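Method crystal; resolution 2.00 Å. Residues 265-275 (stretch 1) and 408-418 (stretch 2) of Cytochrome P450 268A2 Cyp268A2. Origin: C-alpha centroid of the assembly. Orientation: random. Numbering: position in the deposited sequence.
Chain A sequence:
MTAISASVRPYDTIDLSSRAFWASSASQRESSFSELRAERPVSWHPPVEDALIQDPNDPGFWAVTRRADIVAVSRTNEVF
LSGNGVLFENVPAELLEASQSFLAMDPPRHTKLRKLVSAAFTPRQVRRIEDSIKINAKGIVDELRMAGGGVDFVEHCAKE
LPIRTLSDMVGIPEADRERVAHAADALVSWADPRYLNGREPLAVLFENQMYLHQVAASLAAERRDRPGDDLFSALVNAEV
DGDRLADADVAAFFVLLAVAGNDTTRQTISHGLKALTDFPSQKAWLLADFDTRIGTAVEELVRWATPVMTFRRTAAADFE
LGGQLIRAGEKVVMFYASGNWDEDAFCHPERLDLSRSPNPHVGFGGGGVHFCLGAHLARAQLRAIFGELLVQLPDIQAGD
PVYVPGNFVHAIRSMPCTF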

# COMPACT_ATOMS: atom_id res chain seq x y z
N THR A 265 -5.80 -0.10 2.05
CA THR A 265 -7.13 0.45 2.26
C THR A 265 -7.38 0.74 3.73
O THR A 265 -8.01 1.75 4.08
N ARG A 266 -6.90 -0.13 4.62
CA ARG A 266 -7.10 0.07 6.05
C ARG A 266 -6.48 1.37 6.52
O ARG A 266 -7.08 2.11 7.31
N GLN A 267 -5.28 1.70 6.03
CA GLN A 267 -4.64 2.95 6.44
C GLN A 267 -5.33 4.15 5.81
O GLN A 267 -5.47 5.20 6.45
N THR A 268 -5.77 4.02 4.55
CA THR A 268 -6.45 5.13 3.89
C THR A 268 -7.76 5.48 4.60
O THR A 268 -8.14 6.65 4.66
N ILE A 269 -8.45 4.48 5.15
CA ILE A 269 -9.68 4.75 5.89
C ILE A 269 -9.37 5.51 7.18
O ILE A 269 -10.06 6.48 7.53
N SER A 270 -8.32 5.09 7.90
CA SER A 270 -7.94 5.78 9.13
C SER A 270 -7.46 7.20 8.84
O SER A 270 -7.87 8.16 9.50
N HIS A 271 -6.58 7.35 7.84
CA HIS A 271 -6.13 8.69 7.46
C HIS A 271 -7.29 9.54 6.96
O HIS A 271 -7.29 10.76 7.15
N GLY A 272 -8.28 8.92 6.32
CA GLY A 272 -9.40 9.68 5.78
C GLY A 272 -10.29 10.27 6.85
O GLY A 272 -10.72 11.42 6.75
N LEU A 273 -10.59 9.49 7.89
CA LEU A 273 -11.42 10.00 8.98
C LEU A 273 -10.74 11.15 9.70
O LEU A 273 -11.40 12.14 10.05
N LYS A 274 -9.43 11.05 9.91
CA LYS A 274 -8.69 12.14 10.54
C LYS A 274 -8.66 13.37 9.64
O LYS A 274 -8.75 14.50 10.13
N ALA A 275 -8.54 13.17 8.32
CA ALA A 275 -8.56 14.29 7.39
C ALA A 275 -9.91 14.99 7.39
O ALA A 275 -9.98 16.23 7.34
N PHE A 408 7.99 2.03 4.84
CA PHE A 408 7.23 1.42 3.75
C PHE A 408 5.79 1.90 3.71
O PHE A 408 5.35 2.44 2.69
N VAL A 409 5.04 1.72 4.80
CA VAL A 409 3.61 2.03 4.83
C VAL A 409 3.37 3.15 5.83
O VAL A 409 3.88 3.12 6.95
N HIS A 410 2.60 4.16 5.40
CA HIS A 410 2.14 5.25 6.26
C HIS A 410 0.92 4.74 7.02
O HIS A 410 -0.21 4.79 6.53
N ALA A 411 1.14 4.24 8.23
CA ALA A 411 0.13 3.48 8.95
C ALA A 411 -0.23 4.14 10.27
O ALA A 411 0.58 4.82 10.90
N ILE A 412 -1.48 3.92 10.69
CA ILE A 412 -1.97 4.34 11.99
C ILE A 412 -2.24 3.09 12.81
O ILE A 412 -3.09 2.27 12.44
N ARG A 413 -1.50 2.93 13.91
CA ARG A 413 -1.67 1.75 14.75
C ARG A 413 -3.04 1.73 15.41
O ARG A 413 -3.77 0.73 15.33
N SER A 414 -3.42 2.83 16.06
CA SER A 414 -4.72 2.93 16.70
C SER A 414 -5.14 4.39 16.70
O SER A 414 -4.31 5.30 16.59
N MET A 415 -6.45 4.61 16.82
CA MET A 415 -7.01 5.95 16.77
C MET A 415 -8.44 5.92 17.30
O MET A 415 -9.33 5.34 16.66
N PRO A 416 -8.70 6.52 18.46
CA PRO A 416 -10.07 6.55 18.97
C PRO A 416 -10.96 7.45 18.12
O PRO A 416 -10.50 8.34 17.41
N CYS A 417 -12.26 7.18 18.20
CA CYS A 417 -13.25 7.96 17.46
C CYS A 417 -14.45 8.22 18.36
O CYS A 417 -14.82 7.37 19.17
N THR A 418 -15.04 9.40 18.20
CA THR A 418 -16.21 9.81 18.97
C THR A 418 -17.35 10.13 18.02
O THR A 418 -17.14 10.62 16.91

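Residues 265-275 form one continuous stretch of helix, and 408-418 run beside it as an extended, mostly irregular segment. Together they bury 569 Å², and four residues, Ile412, His271, Met415 and Gln267, cover the most, the last two almost equally.

Gln267 points toward the second stretch, and its m, m rotamer brings the terminal amide alongside the backbone at Ala411 and Ile412. Ile412 N donates to Gln267 OE1 at 2.7 Å with a nearly straight angle of 168°, so a side-chain oxygen does for this backbone amide what a neighbouring strand might otherwise do. Glutamine suits the place because its amide carries both an acceptor and a donor: Gln267 NE2 reaches water 1 at 3.2 Å, and that water donates to Ile412 O at 2.6 Å. Arg266 NH2 also donates weakly to water 1, at 2.9 Å. Water 2 gives hydrogen bonds to Gln267 OE1 (2.6 Å) and Ile412 O (2.9 Å), and it is also hydrogen-bonded to Ser270 OG (2.7 Å). The backbone of Ile412 is thus held by the helix both directly and through two waters. The aliphatic part of Gln267 is used as well, its CG lying 3.9 Å from Val409 CG1.

His271 leaves the helix sideways, but chi1 in the m well brings its ring to the second stretch. His271 NE2 donates to His410 O at 2.8 Å; the oxygen lies at the ring edge, near its plane, where an imidazole N-H points. The flat ring serves a second purpose, forming an offset stack with the ring of His410, the centroids 4.1 Å apart and the planes inclined by 19°. The CA-to-CB bond of His410 points sideways, and with chi1 t the end of the side chain comes nearer the helix.

Ile412 also begins sideways, and its m, t rotamer extends CD1 to the helix, where CD1 sits 3.4 Å from His271 ND1 and 3.8 Å from Ser270 CB. A long, branched apolar side chain fills this space while its own backbone takes up the polar contacts. The small Ser270 side chain also leaves its CB 4.1 Å from Met415 CE.

Farther along, the contact becomes largely apolar. Met415, with chi values t, t, p, is unbranched and flexible enough to reach the helix surface: its CE lies 3.3 Å from Ser270 O and 4.1 Å from Leu273 CD2, and its SD is 4.1 Å from Lys274 CB. Leu273 CD2 also meets Cys417 CB at 4.2 Å. Lys274 starts toward the second stretch, but its end leads away.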

# COMPACT_ATOMS: atom_id res chain seq x y z
CB THR A 265 -8.19 -0.51 1.72
OG1 THR A 265 -7.83 -0.90 0.38
CG2 THR A 265 -9.56 0.14 1.71
CB ARG A 266 -6.53 -1.13 6.82
CG ARG A 266 -6.08 -0.84 8.24
CD ARG A 266 -5.41 -2.07 8.82
NE ARG A 266 -5.03 -1.91 10.22
CZ ARG A 266 -4.86 -2.92 11.07
NH1 ARG A 266 -5.04 -4.17 10.66
NH2 ARG A 266 -4.52 -2.69 12.33
CB GLN A 267 -3.15 2.93 6.09
CG GLN A 267 -2.36 1.77 6.70
CD GLN A 267 -2.70 1.51 8.16
OE1 GLN A 267 -2.89 2.43 8.95
NE2 GLN A 267 -2.75 0.23 8.53
CB THR A 268 -6.71 4.79 2.42
OG1 THR A 268 -5.49 4.40 1.79
CG2 THR A 268 -7.29 5.99 1.68
CB ILE A 269 -10.44 3.44 6.17
CG1 ILE A 269 -10.97 2.85 4.86
CG2 ILE A 269 -11.58 3.68 7.15
CD1 ILE A 269 -11.36 1.39 4.96
CB SER A 270 -6.86 4.99 9.87
OG SER A 270 -7.36 3.75 10.31
CB HIS A 271 -5.04 8.60 6.39
CG HIS A 271 -3.74 8.04 6.89
ND1 HIS A 271 -3.05 8.61 7.94
CD2 HIS A 271 -3.01 6.99 6.48
CE1 HIS A 271 -1.94 7.92 8.16
NE2 HIS A 271 -1.89 6.93 7.28
CB LEU A 273 -11.75 8.87 9.96
CG LEU A 273 -12.67 9.26 11.12
CD1 LEU A 273 -14.10 9.43 10.64
CD2 LEU A 273 -12.59 8.23 12.24
CB LYS A 274 -7.27 11.69 10.88
CG LYS A 274 -6.39 12.77 11.47
CD LYS A 274 -6.96 13.28 12.79
CE LYS A 274 -5.95 14.15 13.52
NZ LYS A 274 -4.55 13.77 13.18
CB ALA A 275 -8.19 13.82 5.99
CB PHE A 408 7.30 -0.11 3.86
CG PHE A 408 6.62 -0.84 2.73
CD1 PHE A 408 6.58 -0.29 1.45
CD2 PHE A 408 6.03 -2.08 2.93
CE1 PHE A 408 5.96 -0.96 0.41
CE2 PHE A 408 5.42 -2.75 1.90
CZ PHE A 408 5.38 -2.19 0.63
CB VAL A 409 2.78 0.78 5.19
CG1 VAL A 409 1.33 1.17 5.47
CG2 VAL A 409 2.84 -0.24 4.06
CB HIS A 410 1.82 6.48 5.43
CG HIS A 410 1.51 7.70 6.24
ND1 HIS A 410 0.63 8.68 5.82
CD2 HIS A 410 1.98 8.12 7.45
CE1 HIS A 410 0.56 9.63 6.72
NE2 HIS A 410 1.37 9.32 7.72
CB ALA A 411 0.61 2.05 9.22
CB ILE A 412 -3.24 5.20 11.87
CG1 ILE A 412 -2.91 6.56 11.24
CG2 ILE A 412 -3.89 5.39 13.23
CD1 ILE A 412 -4.13 7.41 10.94
CB ARG A 413 -0.56 1.69 15.80
CG ARG A 413 -0.70 0.55 16.80
CD ARG A 413 -0.71 -0.80 16.09
NE ARG A 413 0.47 -1.00 15.26
CZ ARG A 413 0.50 -1.79 14.19
NH1 ARG A 413 -0.58 -2.46 13.83
NH2 ARG A 413 1.62 -1.91 13.49
CB SER A 414 -4.69 2.38 18.13
OG SER A 414 -3.76 3.09 18.93
CB MET A 415 -6.98 6.50 15.35
CG MET A 415 -7.59 7.88 15.19
SD MET A 415 -7.47 8.48 13.50
CE MET A 415 -8.63 7.40 12.67
CB PRO A 416 -9.91 7.11 20.39
CG PRO A 416 -8.64 7.91 20.33
CD PRO A 416 -7.75 7.20 19.35
CB CYS A 417 -13.68 7.25 16.18
SG CYS A 417 -14.59 5.70 16.42
CB THR A 418 -15.90 11.03 19.85
OG1 THR A 418 -15.41 12.09 19.02
CG2 THR A 418 -14.87 10.69 20.90
O HOH W 1 -3.09 -0.21 11.64
O HOH W 2 -5.12 2.16 10.32